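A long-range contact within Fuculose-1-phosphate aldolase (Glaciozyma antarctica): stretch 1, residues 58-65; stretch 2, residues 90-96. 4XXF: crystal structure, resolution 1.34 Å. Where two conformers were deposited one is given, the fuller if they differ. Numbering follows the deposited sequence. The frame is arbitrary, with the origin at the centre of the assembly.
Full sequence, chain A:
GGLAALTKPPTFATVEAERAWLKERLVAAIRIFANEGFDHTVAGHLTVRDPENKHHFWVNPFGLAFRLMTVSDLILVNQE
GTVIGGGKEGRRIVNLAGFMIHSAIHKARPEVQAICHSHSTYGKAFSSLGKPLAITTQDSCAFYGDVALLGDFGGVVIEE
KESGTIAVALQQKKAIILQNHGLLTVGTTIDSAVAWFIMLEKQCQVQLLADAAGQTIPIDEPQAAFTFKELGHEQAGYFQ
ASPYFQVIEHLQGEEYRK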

ATOM      1  N   TRP A  58      -2.244   8.012 -31.507  1.00 13.59           N
ATOM      2  CA  TRP A  58      -1.026   7.735 -30.752  1.00 12.92           C
ATOM      3  C   TRP A  58      -1.356   6.774 -29.620  1.00 13.41           C
ATOM      4  O   TRP A  58      -2.411   6.884 -28.991  1.00 14.22           O
ATOM      5  CB  TRP A  58      -0.413   9.036 -30.216  1.00 15.51           C
ATOM      6  CG  TRP A  58       0.054   9.915 -31.329  1.00 13.32           C
ATOM      7  CD1 TRP A  58      -0.648  10.922 -31.928  1.00 15.94           C
ATOM      8  CD2 TRP A  58       1.310   9.836 -32.013  1.00 14.75           C
ATOM      9  NE1 TRP A  58       0.101  11.487 -32.940  1.00 16.54           N
ATOM     10  CE2 TRP A  58       1.306  10.838 -33.011  1.00 16.63           C
ATOM     11  CE3 TRP A  58       2.440   9.018 -31.878  1.00 15.84           C
ATOM     12  CZ2 TRP A  58       2.387  11.038 -33.874  1.00 18.94           C
ATOM     13  CZ3 TRP A  58       3.517   9.222 -32.742  1.00 17.12           C
ATOM     14  CH2 TRP A  58       3.480  10.225 -33.721  1.00 16.66           C
ATOM     15  N   VAL A  59      -0.464   5.817 -29.381  1.00 12.14           N
ATOM     16  CA  VAL A  59      -0.726   4.770 -28.403  1.00 12.25           C
ATOM     17  C   VAL A  59       0.597   4.277 -27.840  1.00 12.52           C
ATOM     18  O   VAL A  59       1.651   4.419 -28.466  1.00 12.55           O
ATOM     19  CB  VAL A  59      -1.540   3.601 -29.046  1.00 13.42           C
ATOM     20  CG1 VAL A  59      -0.743   2.937 -30.139  1.00 15.23           C
ATOM     21  CG2 VAL A  59      -1.995   2.567 -28.015  1.00 17.04           C
ATOM     22  N   ASN A  60       0.547   3.711 -26.640  1.00 11.73           N
ATOM     23  CA  ASN A  60       1.705   3.026 -26.078  1.00 13.17           C
ATOM     24  C   ASN A  60       2.063   1.776 -26.874  1.00 13.27           C
ATOM     25  O   ASN A  60       1.177   1.075 -27.362  1.00 14.43           O
ATOM     26  CB  ASN A  60       1.431   2.663 -24.620  1.00 12.34           C
ATOM     27  CG  ASN A  60       0.160   1.859 -24.446  1.00 14.08           C
ATOM     28  OD1 ASN A  60      -0.948   2.331 -24.725  1.00 14.48           O
ATOM     29  ND2 ASN A  60       0.309   0.631 -23.960  1.00 13.41           N
ATOM     30  N   PRO A  61       3.373   1.517 -27.048  1.00 12.00           N
ATOM     31  CA  PRO A  61       3.811   0.337 -27.797  1.00 13.14           C
ATOM     32  C   PRO A  61       3.721  -0.921 -26.938  1.00 12.10           C
ATOM     33  O   PRO A  61       3.973  -0.867 -25.733  1.00 13.28           O
ATOM     34  CB  PRO A  61       5.257   0.669 -28.158  1.00 12.99           C
ATOM     35  CG  PRO A  61       5.718   1.537 -27.016  1.00 13.68           C
ATOM     36  CD  PRO A  61       4.509   2.372 -26.647  1.00 12.53           C
ATOM     37  N   PHE A  62       3.360  -2.032 -27.551  1.00 12.45           N
ATOM     38  CA  PHE A  62       3.078  -3.270 -26.832  1.00 12.53           C
ATOM     39  C   PHE A  62       4.286  -3.768 -26.046  1.00 13.16           C
ATOM     40  O   PHE A  62       5.367  -3.937 -26.595  1.00 13.80           O
ATOM     41  CB  PHE A  62       2.617  -4.326 -27.848  1.00 13.13           C
ATOM     42  CG  PHE A  62       1.829  -5.482 -27.266  1.00 15.62           C
ATOM     43  CD1 PHE A  62       1.227  -5.424 -26.015  1.00 15.59           C
ATOM     44  CD2 PHE A  62       1.676  -6.640 -28.018  1.00 17.21           C
ATOM     45  CE1 PHE A  62       0.499  -6.507 -25.530  1.00 16.57           C
ATOM     46  CE2 PHE A  62       0.953  -7.713 -27.539  1.00 22.37           C
ATOM     47  CZ  PHE A  62       0.369  -7.647 -26.290  1.00 20.46           C
ATOM     48  N   GLY A  63       4.092  -4.002 -24.752  1.00 13.68           N
ATOM     49  CA  GLY A  63       5.121  -4.621 -23.932  1.00 13.62           C
ATOM     50  C   GLY A  63       6.035  -3.685 -23.156  1.00 12.90           C
ATOM     51  O   GLY A  63       6.810  -4.144 -22.323  1.00 14.18           O
ATOM     52  N   LEU A  64       5.987  -2.388 -23.441  1.00 11.91           N
ATOM     53  CA  LEU A  64       6.822  -1.442 -22.705  1.00 11.54           C
ATOM     54  C   LEU A  64       6.155  -1.047 -21.381  1.00 12.66           C
ATOM     55  O   LEU A  64       4.982  -0.670 -21.344  1.00 12.62           O
ATOM     56  CB  LEU A  64       7.095  -0.191 -23.546  1.00 13.63           C
ATOM     57  CG  LEU A  64       7.962   0.875 -22.874  1.00 12.71           C
ATOM     58  CD1 LEU A  64       9.347   0.354 -22.555  1.00 16.85           C
ATOM     59  CD2 LEU A  64       8.056   2.076 -23.779  1.00 14.94           C
ATOM     60  N   ALA A  65       6.902  -1.135 -20.286  1.00 11.15           N
ATOM     61  CA  ALA A  65       6.383  -0.776 -18.977  1.00 11.38           C
ATOM     62  C   ALA A  65       5.852   0.648 -18.975  1.00 10.54           C
ATOM     63  O   ALA A  65       6.531   1.582 -19.424  1.00 11.48           O
ATOM     64  CB  ALA A  65       7.461  -0.908 -17.929  1.00 12.21           C
ATOM     65  N   GLY A  90      12.541  -1.998 -32.924  1.00 23.71           N
ATOM     66  CA  GLY A  90      12.387  -3.175 -32.087  1.00 23.00           C
ATOM     67  C   GLY A  90      11.065  -3.233 -31.337  1.00 20.88           C
ATOM     68  O   GLY A  90      10.684  -4.294 -30.845  1.00 23.25           O
ATOM     69  N   ARG A  91      10.353  -2.113 -31.239  1.00 18.09           N
ATOM     70  CA  ARG A  91       9.045  -2.130 -30.581  1.00 16.17           C
ATOM     71  C   ARG A  91       8.068  -1.183 -31.266  1.00 16.25           C
ATOM     72  O   ARG A  91       7.371  -0.400 -30.631  1.00 15.74           O
ATOM     73  CB  ARG A  91       9.166  -1.786 -29.088  1.00 15.53           C
ATOM     74  CG  ARG A  91       8.005  -2.332 -28.253  1.00 14.35           C
ATOM     75  CD  ARG A  91       7.990  -1.821 -26.815  1.00 13.86           C
ATOM     76  NE  ARG A  91       9.122  -2.317 -26.033  1.00 14.81           N
ATOM     77  CZ  ARG A  91       9.170  -3.524 -25.469  1.00 15.68           C
ATOM     78  NH1 ARG A  91       8.144  -4.353 -25.590  1.00 15.77           N
ATOM     79  NH2 ARG A  91      10.241  -3.895 -24.784  1.00 16.82           N
ATOM     80  N   ARG A  92       8.027  -1.261 -32.587  1.00 19.61           N
ATOM     81  CA  ARG A  92       7.001  -0.566 -33.348  1.00 17.82           C
ATOM     82  C   ARG A  92       5.851  -1.534 -33.562  1.00 17.43           C
ATOM     83  O   ARG A  92       5.551  -1.954 -34.681  1.00 20.98           O
ATOM     84  CB  ARG A  92       7.578  -0.032 -34.657  1.00 21.04           C
ATOM     85  CG  ARG A  92       8.501   1.143 -34.390  1.00 20.58           C
ATOM     86  CD  ARG A  92       9.334   1.563 -35.576  1.00 22.07           C
ATOM     87  NE  ARG A  92      10.101   2.748 -35.205  1.00 24.99           N
ATOM     88  CZ  ARG A  92      11.319   3.033 -35.640  1.00 27.61           C
ATOM     89  NH1 ARG A  92      11.935   2.222 -36.490  1.00 32.15           N
ATOM     90  NH2 ARG A  92      11.921   4.141 -35.224  1.00 32.64           N
ATOM     91  N   ILE A  93       5.220  -1.875 -32.439  1.00 18.04           N
ATOM     92  CA  ILE A  93       4.171  -2.882 -32.405  0.54 17.48           C
ATOM     93  C   ILE A  93       3.033  -2.446 -31.503  1.00 16.73           C
ATOM     94  O   ILE A  93       3.243  -1.826 -30.463  1.00 15.92           O
ATOM     95  CB  ILE A  93       4.699  -4.255 -31.920  0.54 18.52           C
ATOM     96  CG1 ILE A  93       5.445  -4.112 -30.589  0.54 18.53           C
ATOM     97  CG2 ILE A  93       5.593  -4.887 -32.970  0.54 21.98           C
ATOM     98  CD1 ILE A  93       5.758  -5.444 -29.928  0.54 22.87           C
ATOM     99  N   VAL A  94       1.814  -2.764 -31.920  1.00 19.44           N
ATOM    100  CA  VAL A  94       0.623  -2.441 -31.153  1.00 18.96           C
ATOM    101  C   VAL A  94      -0.066  -3.737 -30.737  1.00 21.26           C
ATOM    102  O   VAL A  94      -0.028  -4.731 -31.461  1.00 22.64           O
ATOM    103  CB  VAL A  94      -0.352  -1.534 -31.965  1.00 18.30           C
ATOM    104  CG1 VAL A  94      -0.982  -2.296 -33.138  1.00 21.78           C
ATOM    105  CG2 VAL A  94      -1.428  -0.942 -31.066  1.00 21.78           C
ATOM    106  N   ASN A  95      -0.654  -3.742 -29.546  1.00 19.31           N
ATOM    107  CA  ASN A  95      -1.557  -4.815 -29.156  1.00 23.02           C
ATOM    108  C   ASN A  95      -2.850  -4.643 -29.965  1.00 19.14           C
ATOM    109  O   ASN A  95      -3.646  -3.751 -29.680  1.00 19.42           O
ATOM    110  CB  ASN A  95      -1.788  -4.763 -27.642  1.00 27.02           C
ATOM    111  CG  ASN A  95      -2.972  -5.603 -27.173  1.00 30.36           C
ATOM    112  OD1 ASN A  95      -3.499  -6.447 -27.896  1.00 37.73           O
ATOM    113  ND2 ASN A  95      -3.385  -5.370 -25.933  1.00 37.00           N
ATOM    114  N   LEU A  96      -3.051  -5.477 -30.985  1.00 22.32           N
ATOM    115  CA  LEU A  96      -4.100  -5.205 -31.973  1.00 27.00           C
ATOM    116  C   LEU A  96      -5.508  -5.335 -31.404  1.00 26.55           C
ATOM    117  O   LEU A  96      -6.328  -4.434 -31.573  1.00 23.65           O
ATOM    118  CB  LEU A  96      -3.958  -6.120 -33.198  1.00 25.80           C
ATOM    119  CG  LEU A  96      -4.931  -5.815 -34.347  1.00 30.22           C
ATOM    120  CD1 LEU A  96      -4.695  -4.415 -34.912  1.00 29.66           C
ATOM    121  CD2 LEU A  96      -4.845  -6.858 -35.458  1.00 33.04           C
TER
HETATM  122  O   HOH W   1      -0.018  -1.433 -27.609  1.00 21.83           O

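The contact turns on Phe62, which uses its backbone N and O, and its ring, against the second stretch. Stretch 1 leaves its strand after Val59 and enters a type II turn from Pro61 to Leu64, closed by a weak hydrogen bond from Leu64 N to Pro61 O (3.4 Å). Stretch 2 is irregular up to Asn95, and two hydrogen bonds join it to stretch 1. The nearest CA atoms are those of Phe62 and Val94, 5.0 Å apart. Phe62 N donates to Ile93 O at 2.9 Å, almost straight at 173°, and the same oxygen takes a CA-H contact from Pro61 CA at 3.5 Å.

Arg91 secures the turn. Its chi1 and chi2 are both t, carrying the chain out past Pro61 and Leu64, whose CB atoms lie 3.9 and 3.8 Å from Arg91 CD; chi3 then bends to m, and NH1 donates to Phe62 O at 3.0 Å. That oxygen sits near the guanidinium plane, where an N-H can point at it, while Gly63 O and Leu64 N lie over one face. Gly63 is doubly constrained: its phi of 95° would jam a CB against the preceding carbonyl, and an ideal CB would stand 2.6 Å from Arg91 NH1.

The Phe62 side chain, chi1 t, lays one ring face over Asn95 CB, 3.5 Å from the ring centroid and 12° off the normal, a CH-pi contact. Asn95, also t, caps the following helix with its side chain, so one residue serves both helix start and aromatic packing. Ile93 points its CB sideways, but with chi1 p and chi2 t its CD1 reaches within 3.9 Å of Phe62 CB. Val94 CG2 meets Val59 CG1 at 4.0 Å. Nearby, a water donates to Asn60 O (2.8 Å) and accepts from Asn95 N (3.1 Å), bridging the two backbones.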